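Long-range contact in enoyl-CoA hydratase (Mycobacterium avium, PDB 3OC7), which probably catalyses the reversible addition of water to the double bond of enoyl-CoA thioesters in fatty acid metabolism, as a member of the crotonase family: residues V58-H63 with I112-G117. Sequence-based numbering, arbitrary orientation.
Sequences VVVLAH and IAAIDG
The imidazole of H63 meets D116 edge-on: D116 N lies in the ring plane and donates a nearly straight hydrogen bond to H63 NE2 (3.0 Å, 168° at the hydrogen). NE2 therefore carries no proton here, and A114 O lies by the same edge, 3.5 Å from H63 CD2. With chi1 at 70°, CG sits between the backbone N and carbonyl carbon, turning the ring across to the neighbouring segment, 112-117. Histidine suits this place because its ring nitrogen supplies the acceptor where the strands have parted. Just before it a water bridges the gap, accepting from H63 N and donating to A114 O. Further back the pairing is regular parallel sheet: I112 N to V59 O, L61 N to I112 O and A114 N to L61 O, each 2.9 Å. Beta-branched residues fit such extended backbone; V58 CG2 touches I112 CD1 at 3.8 Å, and V60 CG1 meets the small A114 CB at 4.0 Å. Helix 196-208 packs over this face, with I200 against I112 and A114, and V204 against V60. Strands 21-26 and 132-135 flank the pair, placing it at the centre of the crotonase-fold sheet.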
ATOM      1  N   VAL A  58     -14.240   1.999  23.501  1.00 12.76           N
ATOM      2  CA  VAL A  58     -13.722   2.839  22.416  1.00 11.97           C
ATOM      3  C   VAL A  58     -13.494   4.280  22.916  1.00 11.24           C
ATOM      4  O   VAL A  58     -14.224   4.735  23.832  1.00 11.64           O
ATOM      5  CB  VAL A  58     -14.675   2.789  21.167  1.00 12.09           C
ATOM      6  CG1 VAL A  58     -16.070   3.321  21.500  1.00 14.41           C
ATOM      7  CG2 VAL A  58     -14.091   3.533  19.950  1.00 13.02           C
ATOM      8  N   VAL A  59     -12.492   4.972  22.348  1.00 10.79           N
ATOM      9  CA  VAL A  59     -12.211   6.410  22.600  1.00 11.01           C
ATOM     10  C   VAL A  59     -12.408   7.293  21.363  1.00 10.57           C
ATOM     11  O   VAL A  59     -12.004   6.890  20.256  1.00 10.91           O
ATOM     12  CB  VAL A  59     -10.719   6.585  23.043  1.00 10.62           C
ATOM     13  CG1 VAL A  59     -10.303   8.076  23.155  1.00 12.32           C
ATOM     14  CG2 VAL A  59     -10.453   5.869  24.356  1.00 14.05           C
ATOM     15  N   VAL A  60     -13.009   8.485  21.528  1.00 10.22           N
ATOM     16  CA  VAL A  60     -13.035   9.531  20.478  1.00 10.34           C
ATOM     17  C   VAL A  60     -12.089  10.685  20.849  1.00 10.37           C
ATOM     18  O   VAL A  60     -12.184  11.222  21.970  1.00 11.54           O
ATOM     19  CB  VAL A  60     -14.481  10.078  20.229  1.00  9.85           C
ATOM     20  CG1 VAL A  60     -14.483  11.265  19.215  1.00 10.67           C
ATOM     21  CG2 VAL A  60     -15.435   8.945  19.796  1.00 10.86           C
ATOM     22  N   LEU A  61     -11.170  11.044  19.937  1.00  9.87           N
ATOM     23  CA  LEU A  61     -10.283  12.203  20.105  1.00 10.20           C
ATOM     24  C   LEU A  61     -10.852  13.381  19.285  1.00 10.23           C
ATOM     25  O   LEU A  61     -10.750  13.380  18.041  1.00 10.64           O
ATOM     26  CB  LEU A  61      -8.843  11.860  19.669  1.00 10.27           C
ATOM     27  CG  LEU A  61      -7.735  12.928  19.773  1.00  9.81           C
ATOM     28  CD1 LEU A  61      -7.530  13.473  21.212  1.00 13.19           C
ATOM     29  CD2 LEU A  61      -6.390  12.417  19.191  1.00 12.03           C
ATOM     30  N   ALA A  62     -11.427  14.381  19.984  1.00 10.54           N
ATOM     31  CA  ALA A  62     -12.154  15.529  19.406  1.00 11.01           C
ATOM     32  C   ALA A  62     -11.423  16.862  19.683  1.00 10.90           C
ATOM     33  O   ALA A  62     -10.359  16.864  20.329  1.00 10.90           O
ATOM     34  CB  ALA A  62     -13.593  15.556  19.961  1.00 11.41           C
ATOM     35  N   HIS A  63     -11.967  17.984  19.180  1.00 10.67           N
ATOM     36  CA  HIS A  63     -11.365  19.329  19.413  1.00 11.05           C
ATOM     37  C   HIS A  63     -12.423  20.438  19.476  1.00 12.20           C
ATOM     38  O   HIS A  63     -13.521  20.288  18.905  1.00 12.84           O
ATOM     39  CB  HIS A  63     -10.286  19.684  18.354  1.00 11.44           C
ATOM     40  CG  HIS A  63     -10.836  19.952  16.979  1.00 10.84           C
ATOM     41  ND1 HIS A  63     -11.016  21.224  16.469  1.00 10.85           N
ATOM     42  CD2 HIS A  63     -11.220  19.100  15.995  1.00 11.28           C
ATOM     43  CE1 HIS A  63     -11.498  21.142  15.239  1.00 11.73           C
ATOM     44  NE2 HIS A  63     -11.641  19.862  14.930  1.00 12.58           N
ATOM     45  N   ILE A 112     -10.545   6.784  17.724  1.00  8.92           N
ATOM     46  CA  ILE A 112     -11.142   7.416  16.532  1.00  8.85           C
ATOM     47  C   ILE A 112     -10.987   8.954  16.554  1.00  9.41           C
ATOM     48  O   ILE A 112     -11.522   9.621  17.453  1.00 10.37           O
ATOM     49  CB  ILE A 112     -12.667   7.062  16.385  1.00  9.00           C
ATOM     50  CG1 ILE A 112     -12.888   5.547  16.482  1.00  9.88           C
ATOM     51  CG2 ILE A 112     -13.246   7.663  15.077  1.00  9.82           C
ATOM     52  CD1 ILE A 112     -14.372   5.162  16.476  1.00 11.82           C
ATOM     53  N   ALA A 113     -10.295   9.533  15.560  1.00  8.78           N
ATOM     54  CA  ALA A 113     -10.192  11.013  15.476  1.00  9.23           C
ATOM     55  C   ALA A 113     -11.433  11.641  14.818  1.00  9.23           C
ATOM     56  O   ALA A 113     -11.932  11.154  13.778  1.00  9.23           O
ATOM     57  CB  ALA A 113      -8.912  11.429  14.716  1.00 10.14           C
ATOM     58  N   ALA A 114     -11.906  12.733  15.421  1.00  8.81           N
ATOM     59  CA  ALA A 114     -13.033  13.530  14.893  1.00  9.37           C
ATOM     60  C   ALA A 114     -12.536  14.950  14.541  1.00  9.79           C
ATOM     61  O   ALA A 114     -12.391  15.802  15.435  1.00 11.00           O
ATOM     62  CB  ALA A 114     -14.216  13.563  15.910  1.00 10.16           C
ATOM     63  N   ILE A 115     -12.252  15.173  13.247  1.00  9.40           N
ATOM     64  CA  ILE A 115     -11.574  16.385  12.743  1.00  9.95           C
ATOM     65  C   ILE A 115     -12.577  17.289  11.994  1.00  9.98           C
ATOM     66  O   ILE A 115     -13.247  16.823  11.087  1.00  9.64           O
ATOM     67  CB  ILE A 115     -10.402  15.996  11.754  1.00  9.55           C
ATOM     68  CG1 ILE A 115      -9.403  14.998  12.396  1.00  9.24           C
ATOM     69  CG2 ILE A 115      -9.696  17.230  11.168  1.00  9.77           C
ATOM     70  CD1 ILE A 115      -8.654  14.083  11.367  1.00 11.54           C
ATOM     71  N   ASP A 116     -12.665  18.583  12.362  1.00 10.10           N
ATOM     72  CA  ASP A 116     -13.378  19.580  11.492  1.00 12.19           C
ATOM     73  C   ASP A 116     -12.663  20.945  11.546  1.00 12.49           C
ATOM     74  O   ASP A 116     -13.200  21.953  12.068  1.00 13.48           O
ATOM     75  CB  ASP A 116     -14.888  19.693  11.826  1.00 12.37           C
ATOM     76  CG  ASP A 116     -15.711  20.284  10.677  1.00 16.23           C
ATOM     77  OD1 ASP A 116     -15.270  20.239   9.499  1.00 16.14           O
ATOM     78  OD2 ASP A 116     -16.817  20.820  10.956  1.00 22.91           O
ATOM     79  N   GLY A 117     -11.448  20.978  11.005  1.00 12.29           N
ATOM     80  CA  GLY A 117     -10.565  22.155  11.098  1.00 13.27           C
ATOM     81  C   GLY A 117      -9.182  21.891  10.518  1.00 12.44           C
ATOM     82  O   GLY A 117      -8.941  20.817   9.949  1.00 13.04           O
TER
HETATM   83  O   HOH W   1     -14.124  17.299  17.037  1.00 11.98           O